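Local coordinates for transcriptional regulator (Saccharomonospora viridis, PDB 4KWA), which probably acts as a TetR-family DNA-binding transcriptional repressor, here crystallised as a dimer with choline bound in its regulatory domain, at residues A[132-135]-A[136-140]; A[62-65]-A[66-69]; A[183-186]-A[187-191]; A[173-176]-A[177-181]; A[117-120]-A[121-125]. All coordinates share one frame; numbering follows the deposited sequence.

Contact 1 (A[132-135]-A[136-140])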
# COMPACT_ATOMS: atom_id res chain seq x y z
N MSE A 132 13.57 -9.08 -15.77
CA MSE A 132 14.30 -9.14 -17.01
C MSE A 132 15.42 -8.17 -16.97
O MSE A 132 16.49 -8.48 -17.50
CB MSE A 132 13.38 -8.91 -18.20
CG MSE A 132 14.17 -8.90 -19.48
SE MSE A 132 12.91 -8.25 -20.88
CE MSE A 132 12.62 -6.30 -20.57
N THR A 133 15.21 -6.99 -16.39
CA THR A 133 16.31 -6.00 -16.32
C THR A 133 17.50 -6.49 -15.45
O THR A 133 18.68 -6.31 -15.78
CB THR A 133 15.74 -4.71 -15.80
OG1 THR A 133 14.62 -4.41 -16.69
CG2 THR A 133 16.79 -3.52 -15.82
N ILE A 134 17.15 -7.10 -14.33
CA ILE A 134 18.13 -7.71 -13.47
C ILE A 134 18.95 -8.74 -14.21
O ILE A 134 20.19 -8.65 -14.13
CB ILE A 134 17.47 -8.24 -12.17
CG1 ILE A 134 16.99 -7.03 -11.37
CG2 ILE A 134 18.45 -9.05 -11.36
CD1 ILE A 134 15.94 -7.38 -10.33
N ARG A 135 18.32 -9.69 -14.92
CA ARG A 135 19.07 -10.71 -15.65
C ARG A 135 19.92 -10.09 -16.78
O ARG A 135 21.00 -10.55 -17.11
CB ARG A 135 18.09 -11.78 -16.21
CG ARG A 135 17.34 -12.47 -15.11
CD ARG A 135 16.37 -13.52 -15.67
NE ARG A 135 15.43 -14.13 -14.72
CZ ARG A 135 14.13 -13.84 -14.71
NH1 ARG A 135 13.58 -13.02 -15.68
NH2 ARG A 135 13.36 -14.45 -13.86
N THR A 136 19.48 -8.99 -17.38
CA THR A 136 20.39 -8.39 -18.37
C THR A 136 21.67 -7.81 -17.69
O THR A 136 22.79 -8.00 -18.23
CB THR A 136 19.67 -7.29 -19.20
OG1 THR A 136 18.51 -7.81 -19.80
CG2 THR A 136 20.52 -6.72 -20.30
N GLY A 137 21.50 -7.05 -16.63
CA GLY A 137 22.65 -6.45 -15.90
C GLY A 137 23.57 -7.55 -15.37
O GLY A 137 24.80 -7.37 -15.24
N GLN A 138 22.97 -8.72 -15.04
CA GLN A 138 23.75 -9.84 -14.60
C GLN A 138 24.58 -10.33 -15.75
O GLN A 138 25.80 -10.53 -15.56
CB GLN A 138 22.86 -10.96 -14.05
CG GLN A 138 22.36 -10.62 -12.66
CD GLN A 138 21.31 -11.60 -12.10
OE1 GLN A 138 20.61 -12.31 -12.84
NE2 GLN A 138 21.15 -11.56 -10.84
N LYS A 139 23.98 -10.50 -16.92
CA LYS A 139 24.75 -10.96 -18.12
C LYS A 139 25.85 -9.94 -18.54
O LYS A 139 26.97 -10.32 -18.98
CB LYS A 139 23.82 -11.24 -19.29
CG LYS A 139 24.51 -11.96 -20.46
CD LYS A 139 23.58 -12.44 -21.59
CE LYS A 139 22.81 -11.37 -22.37
NZ LYS A 139 21.58 -10.77 -21.74
N GLN A 140 25.51 -8.65 -18.46
CA GLN A 140 26.44 -7.56 -18.76
C GLN A 140 27.60 -7.45 -17.71
O GLN A 140 28.55 -6.69 -17.90
CB GLN A 140 25.65 -6.22 -18.81
CG GLN A 140 24.71 -6.10 -20.02
CD GLN A 140 24.01 -4.74 -20.10
OE1 GLN A 140 24.11 -3.94 -19.20
NE2 GLN A 140 23.35 -4.48 -21.21
O HOH W 1 17.15 -10.41 -19.49
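Ile134 and Gln138 meet one turn apart near the end of helix 113-139. The branch methyl CG2 of Ile134 lies against the amide of Gln138, 3.7 Å from NE2. The CG of Gln138 rests on the Ile134 carbonyl oxygen at 3.3 Å. That oxygen also takes the backbone N-H of Gln138, with 2.9 Å between Gln138 N and Ile134 O. Gln138 OE1 turns back toward Arg135 and stands 3.6 Å from its CA. The guanidinium plane of Arg135 is 66° from this amide.

On another side of the helix, a water bridges the turn. It donates to Met132 O at 2.8 Å and is hydrogen-bonded to Thr136 OG1 at 3.0 Å. The hydroxyl of Thr136 is placed there by its first torsion of -55°, with OG1 anti to the carbonyl carbon. The residue at 132 is selenomethionine.

This is the C-terminal end of a long helix in the ligand-binding domain of a TetR-type regulator. The chain turns there toward helix 148-168. Gln138 NE2 donates to the carbonyls of Arg144 and Gln146, which fixes the amide against the connecting loop. Arg135 reaches Asp149 in a salt bridge. Ile134 packs on Ala148 and Leu151, while Thr133 faces helix 77-86 and binds the carbonyl of Thr129 through OG1.

Contact 2 (A[62-65]-A[66-69]); sequences LAFD and RQVA
Val68 lies over one face of the Phe64 ring, one helical turn further on. Its CG2 methyl sits 3.8 Å above the ring plane, displaced toward the rim near CE2 and CZ. The approach is a CH-pi contact, with CG2 4.1 Å from the ring centroid and 22° off the normal. The ring reaches forward over the next turn because CG is anti to the backbone N (chi1 178°). The same methyl also touches the Phe64 carbonyl oxygen at 3.4 Å, and this oxygen accepts the N-H of Val68 in a nearly straight bond.

Gln67 meets the ring near CD1 and CE1. Its NE2 is 3.9 Å from Phe64 CE1, and the amide plane is inclined 66° to the ring.

Around the helix, Arg66 folds back along the preceding turn. Its chain bends at chi3, and the flat guanidinium is laid over Ala63. Ala63 CA lies 3.9 Å above the centre of the Arg66 guanidinium, and Ala63 CB is 3.8 Å from Arg66 NH1. This is packing over a face and leaves the N-H groups pointing elsewhere in the guanidinium plane. NH2 forms a salt bridge with Glu98 of helix 94-109, and the Arg66 side chain packs on Leu94 and Leu95. Phe64 has a cation-pi partner in Arg125 of helix 113-139.

The arrangement is i to i+3 and i to i+4 packing on helix 48-71, the long helix that in TetR regulators joins the DNA-binding domain to the ligand-binding domain.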
# COMPACT_ATOMS: atom_id res chain seq x y z
N LEU A 62 -1.39 3.88 -20.93
CA LEU A 62 -0.64 5.11 -21.01
C LEU A 62 0.69 4.93 -20.32
O LEU A 62 1.75 5.41 -20.81
CB LEU A 62 -1.38 6.23 -20.22
CG LEU A 62 -2.67 6.80 -20.84
CD1 LEU A 62 -3.38 7.67 -19.81
CD2 LEU A 62 -2.40 7.54 -22.15
N ALA A 63 0.64 4.30 -19.17
CA ALA A 63 1.85 4.16 -18.30
C ALA A 63 2.92 3.26 -18.91
O ALA A 63 4.10 3.53 -18.81
CB ALA A 63 1.48 3.70 -16.91
N PHE A 64 2.47 2.24 -19.60
CA PHE A 64 3.36 1.37 -20.28
C PHE A 64 3.93 2.04 -21.56
O PHE A 64 5.13 1.97 -21.84
CB PHE A 64 2.63 0.09 -20.59
CG PHE A 64 3.47 -0.87 -21.37
CD1 PHE A 64 4.44 -1.63 -20.72
CD2 PHE A 64 3.29 -1.01 -22.74
CE1 PHE A 64 5.25 -2.50 -21.46
CE2 PHE A 64 4.06 -1.90 -23.45
CZ PHE A 64 5.04 -2.63 -22.80
N ASP A 65 3.12 2.84 -22.26
CA ASP A 65 3.63 3.57 -23.38
C ASP A 65 4.76 4.55 -22.90
O ASP A 65 5.81 4.72 -23.56
CB ASP A 65 2.50 4.34 -24.04
CG ASP A 65 1.63 3.49 -24.88
OD1 ASP A 65 2.02 2.33 -25.20
OD2 ASP A 65 0.58 4.03 -25.31
N ARG A 66 4.54 5.19 -21.76
CA ARG A 66 5.47 6.14 -21.18
C ARG A 66 6.82 5.39 -20.91
O ARG A 66 7.93 5.86 -21.21
CB ARG A 66 4.86 6.67 -19.83
CG ARG A 66 5.69 7.58 -18.96
CD ARG A 66 5.05 7.75 -17.56
NE ARG A 66 3.64 8.12 -17.67
CZ ARG A 66 2.68 7.76 -16.82
NH1 ARG A 66 2.96 7.02 -15.75
NH2 ARG A 66 1.44 8.14 -17.03
N GLN A 67 6.68 4.19 -20.36
CA GLN A 67 7.84 3.41 -19.99
C GLN A 67 8.63 3.09 -21.26
O GLN A 67 9.88 3.24 -21.34
CB GLN A 67 7.36 2.14 -19.31
CG GLN A 67 8.45 1.23 -18.88
CD GLN A 67 7.94 -0.06 -18.41
OE1 GLN A 67 7.51 -0.20 -17.27
NE2 GLN A 67 8.13 -1.07 -19.23
N VAL A 68 7.91 2.56 -22.26
CA VAL A 68 8.61 2.25 -23.54
C VAL A 68 9.39 3.42 -24.11
O VAL A 68 10.49 3.24 -24.59
CB VAL A 68 7.59 1.69 -24.57
CG1 VAL A 68 8.14 1.62 -25.97
CG2 VAL A 68 7.16 0.32 -24.04
N ALA A 69 8.81 4.64 -24.02
CA ALA A 69 9.36 5.89 -24.54
C ALA A 69 10.61 6.30 -23.77
O ALA A 69 11.63 6.62 -24.36
CB ALA A 69 8.33 7.02 -24.44

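Contact 3 (A[183-186]-A[187-191]); sequences NDFI and EHNIV
Regular i to i+4 bonds run through this end of helix 175-190 until a wider pi-type turn, where Ile186 O accepts from both Ile190 N at 3.1 Å and Val191 N at 2.9 Å. The Val191 bond is the straighter, at 165°.

Asn189 lies over one face of the Phe185 ring. Its CB is 4.0 Å from the ring centroid, 19° off the normal, in a CH-pi contact. A chi1 of 178° swings the Phe185 ring forward along the helix to Asn189. Ile190 CD1 reaches Phe185 CE2 at 3.9 Å and also packs on Ile186 CG1. Ile186 CG2 and Val191 CG2 meet at 4.0 Å.

Phe185 packs on Leu151, Leu155 and Leu158 of helix 148-168. Asn189 meets Asn189 of the second subunit, and Glu187 forms a salt bridge with Arg78.

The side chains meet mainly through apolar atoms. The polar work across the contact is left to the backbone, where the double acceptance at Ile186 O gives the N-H groups of Ile190 and Val191 a partner as the helix widens.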
# COMPACT_ATOMS: atom_id res chain seq x y z
N ASN A 183 17.91 4.35 -4.89
CA ASN A 183 19.20 4.38 -5.54
C ASN A 183 20.27 3.71 -4.61
O ASN A 183 21.13 2.96 -5.09
CB ASN A 183 19.48 5.81 -6.08
CG ASN A 183 18.80 6.06 -7.43
OD1 ASN A 183 17.75 6.74 -7.52
ND2 ASN A 183 19.34 5.46 -8.46
N ASP A 184 20.20 3.92 -3.28
CA ASP A 184 21.10 3.23 -2.33
C ASP A 184 20.91 1.72 -2.38
O ASP A 184 21.83 0.97 -2.30
CB ASP A 184 20.94 3.78 -0.92
CG ASP A 184 21.56 5.19 -0.77
OD1 ASP A 184 22.30 5.59 -1.71
OD2 ASP A 184 21.35 5.88 0.28
N PHE A 185 19.67 1.28 -2.46
CA PHE A 185 19.38 -0.15 -2.50
C PHE A 185 20.01 -0.69 -3.81
O PHE A 185 20.55 -1.76 -3.81
CB PHE A 185 17.85 -0.35 -2.54
CG PHE A 185 17.41 -1.82 -2.63
CD1 PHE A 185 17.46 -2.65 -1.55
CD2 PHE A 185 16.98 -2.33 -3.81
CE1 PHE A 185 17.15 -3.99 -1.64
CE2 PHE A 185 16.66 -3.71 -3.92
CZ PHE A 185 16.71 -4.48 -2.83
N ILE A 186 19.76 -0.04 -4.94
CA ILE A 186 20.31 -0.53 -6.21
C ILE A 186 21.85 -0.59 -6.11
O ILE A 186 22.50 -1.60 -6.34
CB ILE A 186 19.91 0.38 -7.39
CG1 ILE A 186 18.41 0.23 -7.65
CG2 ILE A 186 20.75 0.11 -8.64
CD1 ILE A 186 17.85 1.26 -8.60
N GLU A 187 22.44 0.54 -5.74
CA GLU A 187 23.90 0.56 -5.68
C GLU A 187 24.51 -0.49 -4.70
O GLU A 187 25.60 -0.97 -4.98
CB GLU A 187 24.44 2.00 -5.43
CG GLU A 187 24.11 3.01 -6.53
CD GLU A 187 24.55 2.56 -7.94
OE1 GLU A 187 25.74 2.21 -8.10
OE2 GLU A 187 23.70 2.59 -8.89
N HIS A 188 23.87 -0.81 -3.58
CA HIS A 188 24.47 -1.75 -2.61
C HIS A 188 23.94 -3.17 -2.57
O HIS A 188 24.55 -4.05 -1.99
CB HIS A 188 24.41 -1.12 -1.23
CG HIS A 188 25.07 0.21 -1.17
ND1 HIS A 188 24.45 1.33 -0.66
CD2 HIS A 188 26.25 0.63 -1.68
CE1 HIS A 188 25.26 2.37 -0.79
NE2 HIS A 188 26.35 1.97 -1.41
N ASN A 189 22.75 -3.38 -3.13
CA ASN A 189 22.15 -4.72 -3.13
C ASN A 189 22.08 -5.37 -4.45
O ASN A 189 21.88 -6.58 -4.52
CB ASN A 189 20.74 -4.72 -2.55
CG ASN A 189 20.74 -4.53 -1.06
OD1 ASN A 189 20.96 -3.44 -0.56
ND2 ASN A 189 20.45 -5.59 -0.35
N ILE A 190 22.11 -4.55 -5.51
CA ILE A 190 21.99 -5.04 -6.88
C ILE A 190 23.29 -4.96 -7.66
O ILE A 190 23.70 -5.93 -8.28
CB ILE A 190 20.85 -4.37 -7.64
CG1 ILE A 190 19.54 -4.42 -6.82
CG2 ILE A 190 20.62 -4.99 -9.01
CD1 ILE A 190 18.33 -3.86 -7.49
N VAL A 191 23.94 -3.81 -7.64
CA VAL A 191 25.15 -3.59 -8.40
C VAL A 191 26.33 -4.43 -7.87
O VAL A 191 26.56 -4.50 -6.64
CB VAL A 191 25.50 -2.09 -8.47
CG1 VAL A 191 26.92 -1.81 -9.06
CG2 VAL A 191 24.45 -1.35 -9.24

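Contact 4 (A[173-176]-A[177-181]); sequences CSVD and HMRQH
The N-terminal cap of helix 175-190 is formed by Ser174, which stands just before its first turn. Ser174 OG accepts the backbone N-H of His177, at 2.9 Å from His177 N. A chi1 of 60° sets OG between the backbone N and the carbonyl carbon and turns it toward that N-H. The His177 ring folds back beside the cap, and its ND1 is 2.6 Å from Ser174 OG. The first regular turn follows, with Met178 N bonded to Ser174 O.

Asp176 and Arg179 lie side by side and point the same way. Asp176 OD1 uses its anti lone pair to take NH1 of Arg179 at 3.0 Å. OD1 is in the guanidinium plane, but the carboxylate is turned 51° from it and the N-H angle is a bent 131°. Arg179 NH2 comes within 4.0 Å of Val175 CG1. A second carboxylate, that of Glu86, forms a salt bridge with Arg179 NE, so the guanidinium has two acidic partners.

Selenomethionine Met178 packs on Leu162 and Val166 of helix 148-168. His181 bonds to Glu150 and Arg154 of the second subunit. The arrangement is a serine N-cap followed by an i to i+3 salt bridge, at the start of the last helix of the regulatory domain.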
# COMPACT_ATOMS: atom_id res chain seq x y z
N CYS A 173 9.94 12.10 5.05
CA CYS A 173 9.81 11.43 3.76
C CYS A 173 9.52 12.49 2.69
O CYS A 173 8.95 13.58 2.96
CB CYS A 173 8.73 10.32 3.80
SG CYS A 173 9.14 8.92 4.90
N SER A 174 10.03 12.27 1.52
CA SER A 174 9.74 13.15 0.37
C SER A 174 10.04 12.29 -0.83
O SER A 174 10.66 11.25 -0.69
CB SER A 174 10.67 14.35 0.31
OG SER A 174 12.03 13.88 0.18
N VAL A 175 9.64 12.76 -2.03
CA VAL A 175 10.02 11.99 -3.25
C VAL A 175 11.58 11.93 -3.31
O VAL A 175 12.14 10.94 -3.75
CB VAL A 175 9.50 12.68 -4.52
CG1 VAL A 175 10.03 12.02 -5.78
CG2 VAL A 175 7.98 12.70 -4.57
N ASP A 176 12.32 13.04 -3.03
CA ASP A 176 13.80 13.03 -3.06
C ASP A 176 14.35 11.96 -2.13
O ASP A 176 15.26 11.22 -2.49
CB ASP A 176 14.40 14.40 -2.67
CG ASP A 176 14.20 15.49 -3.75
OD1 ASP A 176 14.12 15.21 -4.94
OD2 ASP A 176 14.18 16.68 -3.37
N HIS A 177 13.74 11.80 -0.95
CA HIS A 177 14.24 10.79 0.02
C HIS A 177 14.00 9.36 -0.50
O HIS A 177 14.86 8.52 -0.41
CB HIS A 177 13.73 11.05 1.41
CG HIS A 177 14.27 12.34 2.00
ND1 HIS A 177 13.49 13.44 2.28
CD2 HIS A 177 15.55 12.71 2.30
CE1 HIS A 177 14.24 14.41 2.78
NE2 HIS A 177 15.50 13.99 2.80
N MSE A 178 12.83 9.15 -1.09
CA MSE A 178 12.49 7.84 -1.67
C MSE A 178 13.48 7.50 -2.80
O MSE A 178 13.92 6.35 -2.98
CB MSE A 178 11.03 7.96 -2.19
CG MSE A 178 10.68 6.76 -3.03
SE MSE A 178 8.71 6.72 -3.27
CE MSE A 178 8.60 5.13 -4.33
N ARG A 179 13.73 8.48 -3.64
CA ARG A 179 14.67 8.35 -4.73
C ARG A 179 16.03 7.93 -4.22
O ARG A 179 16.58 7.01 -4.72
CB ARG A 179 14.80 9.61 -5.58
CG ARG A 179 15.64 9.43 -6.82
CD ARG A 179 15.84 10.70 -7.63
NE ARG A 179 14.62 11.17 -8.24
CZ ARG A 179 13.97 12.26 -7.86
NH1 ARG A 179 14.39 13.01 -6.89
NH2 ARG A 179 12.87 12.60 -8.48
N GLN A 180 16.52 8.64 -3.21
CA GLN A 180 17.82 8.34 -2.56
C GLN A 180 17.86 6.91 -1.94
O GLN A 180 18.79 6.16 -2.16
CB GLN A 180 18.12 9.39 -1.45
CG GLN A 180 19.60 9.35 -1.04
CD GLN A 180 20.05 10.59 -0.25
OE1 GLN A 180 21.21 11.01 -0.33
NE2 GLN A 180 19.11 11.20 0.47
N HIS A 181 16.81 6.58 -1.20
CA HIS A 181 16.73 5.25 -0.61
C HIS A 181 16.80 4.13 -1.67
O HIS A 181 17.47 3.11 -1.53
CB HIS A 181 15.43 5.15 0.23
CG HIS A 181 15.36 3.89 1.04
ND1 HIS A 181 15.65 3.86 2.40
CD2 HIS A 181 15.26 2.60 0.66
CE1 HIS A 181 15.65 2.61 2.82
NE2 HIS A 181 15.38 1.83 1.80

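Contact 5 (A[117-120]-A[121-125]); sequences DLYN and DAYDR
Tyr119 and Tyr123 make the close-packed side of this turn of helix 113-139. The CB of Tyr123 lies over one face of the Tyr119 ring, 4.3 Å from CE2. It also presses on the Tyr119 carbonyl oxygen at 3.3 Å, the same oxygen that accepts the Tyr123 N-H. Both rings leave the backbone with CG anti to N (chi1 173° in each) and lean the same way along the helix. Tyr119 OH thereby comes to 4.2 Å from Tyr123 CD1. Both tyrosines are buried. Tyr119 meets Trp106 with ring planes near 80° apart, and Tyr123 OH bonds to Ser156 and to Lys170 of the second subunit.

The helix belongs to the ligand-binding domain, and the Tyr119 side chain is about 5 Å from the bound choline. Ala122 packs on Val60 of helix 48-71, the helix leading from the DNA-binding part.

Asp117 and Asp121 form the looser part. Both are exposed, and their OD1 atoms stand 6.8 Å apart, so any repulsion is probably mild. Asp124 sits more closely, with its CG 3.0 Å from Asn120 O. Between Asn120 and Asp124, a water donates to Asp124 OD1 at 2.8 Å and weakly to Asn120 OD1 at 3.4 Å. Asn120 is held more firmly through ND2, which donates to the carbonyl of Thr168 in the second subunit.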
# COMPACT_ATOMS: atom_id res chain seq x y z
N ASP A 117 -8.12 -8.75 -11.19
CA ASP A 117 -7.48 -9.38 -12.37
C ASP A 117 -6.71 -8.35 -13.18
O ASP A 117 -5.60 -8.60 -13.61
CB ASP A 117 -8.53 -10.01 -13.31
CG ASP A 117 -9.18 -11.27 -12.73
OD1 ASP A 117 -8.75 -11.71 -11.63
OD2 ASP A 117 -10.15 -11.79 -13.39
N LEU A 118 -7.27 -7.17 -13.38
CA LEU A 118 -6.56 -6.16 -14.06
C LEU A 118 -5.31 -5.74 -13.29
O LEU A 118 -4.24 -5.62 -13.90
CB LEU A 118 -7.49 -4.97 -14.32
CG LEU A 118 -6.93 -3.80 -15.16
CD1 LEU A 118 -8.01 -3.03 -15.83
CD2 LEU A 118 -6.08 -2.81 -14.33
N TYR A 119 -5.43 -5.51 -11.98
CA TYR A 119 -4.27 -5.12 -11.18
C TYR A 119 -3.15 -6.21 -11.24
O TYR A 119 -1.96 -5.89 -11.43
CB TYR A 119 -4.66 -4.93 -9.70
CG TYR A 119 -3.41 -4.69 -8.84
CD1 TYR A 119 -2.77 -3.48 -8.90
CD2 TYR A 119 -2.92 -5.66 -7.91
CE1 TYR A 119 -1.60 -3.26 -8.17
CE2 TYR A 119 -1.74 -5.43 -7.19
CZ TYR A 119 -1.14 -4.23 -7.29
OH TYR A 119 -0.05 -3.98 -6.54
N ASN A 120 -3.55 -7.44 -11.19
CA ASN A 120 -2.57 -8.50 -11.23
C ASN A 120 -1.90 -8.57 -12.53
O ASN A 120 -0.68 -8.88 -12.57
CB ASN A 120 -3.16 -9.82 -10.88
CG ASN A 120 -3.29 -10.00 -9.35
OD1 ASN A 120 -2.30 -9.82 -8.63
ND2 ASN A 120 -4.41 -10.50 -8.91
N ASP A 121 -2.64 -8.50 -13.60
CA ASP A 121 -1.92 -8.53 -14.88
C ASP A 121 -1.00 -7.33 -15.01
O ASP A 121 0.04 -7.46 -15.61
CB ASP A 121 -2.88 -8.46 -16.04
CG ASP A 121 -3.62 -9.72 -16.24
OD1 ASP A 121 -3.28 -10.74 -15.58
OD2 ASP A 121 -4.56 -9.65 -17.03
N ALA A 122 -1.40 -6.12 -14.59
CA ALA A 122 -0.53 -4.98 -14.71
C ALA A 122 0.74 -5.18 -13.82
O ALA A 122 1.86 -4.94 -14.26
CB ALA A 122 -1.20 -3.65 -14.34
N TYR A 123 0.54 -5.67 -12.59
CA TYR A 123 1.62 -5.91 -11.66
C TYR A 123 2.61 -6.90 -12.25
O TYR A 123 3.86 -6.69 -12.23
CB TYR A 123 1.07 -6.50 -10.32
CG TYR A 123 2.20 -6.90 -9.47
CD1 TYR A 123 2.85 -5.98 -8.75
CD2 TYR A 123 2.64 -8.20 -9.42
CE1 TYR A 123 3.94 -6.27 -8.01
CE2 TYR A 123 3.74 -8.53 -8.70
CZ TYR A 123 4.39 -7.54 -7.98
OH TYR A 123 5.50 -7.90 -7.19
N ASP A 124 2.09 -8.01 -12.69
CA ASP A 124 2.89 -9.07 -13.29
C ASP A 124 3.76 -8.60 -14.44
O ASP A 124 4.90 -9.03 -14.58
CB ASP A 124 2.01 -10.16 -13.86
CG ASP A 124 1.39 -11.06 -12.82
OD1 ASP A 124 1.69 -10.90 -11.60
OD2 ASP A 124 0.58 -11.95 -13.25
N ARG A 125 3.25 -7.66 -15.24
CA ARG A 125 4.02 -7.17 -16.36
C ARG A 125 5.21 -6.37 -15.89
O ARG A 125 6.32 -6.50 -16.40
CB ARG A 125 3.13 -6.34 -17.27
CG ARG A 125 3.81 -5.98 -18.54
CD ARG A 125 2.88 -5.15 -19.44
NE ARG A 125 3.22 -5.40 -20.82
CZ ARG A 125 2.47 -4.95 -21.83
NH1 ARG A 125 1.36 -4.22 -21.57
NH2 ARG A 125 2.79 -5.26 -23.08
O HOH W 2 -0.22 -12.13 -9.88

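In the fold
Along the chain the order is contact 2, contact 5, contact 1, contact 4, contact 3. Contact 2 is on helix 48-71. Contacts 5 and 1 share helix 113-139, with centres 23 Å apart. Contacts 4 and 3 share helix 175-190, adjoin in sequence and have centres 14 Å apart. Contacts 2 and 5 touch where Phe64 meets Arg125, which joins the helix leading from the DNA-binding domain to the ligand-binding domain. Away from these, contacts 1 and 3 approach within about 5 Å between nearest atoms, without touching. Contacts 3, 4 and 5 reach the second subunit, so two of the helices that frame the domain also serve the dimer.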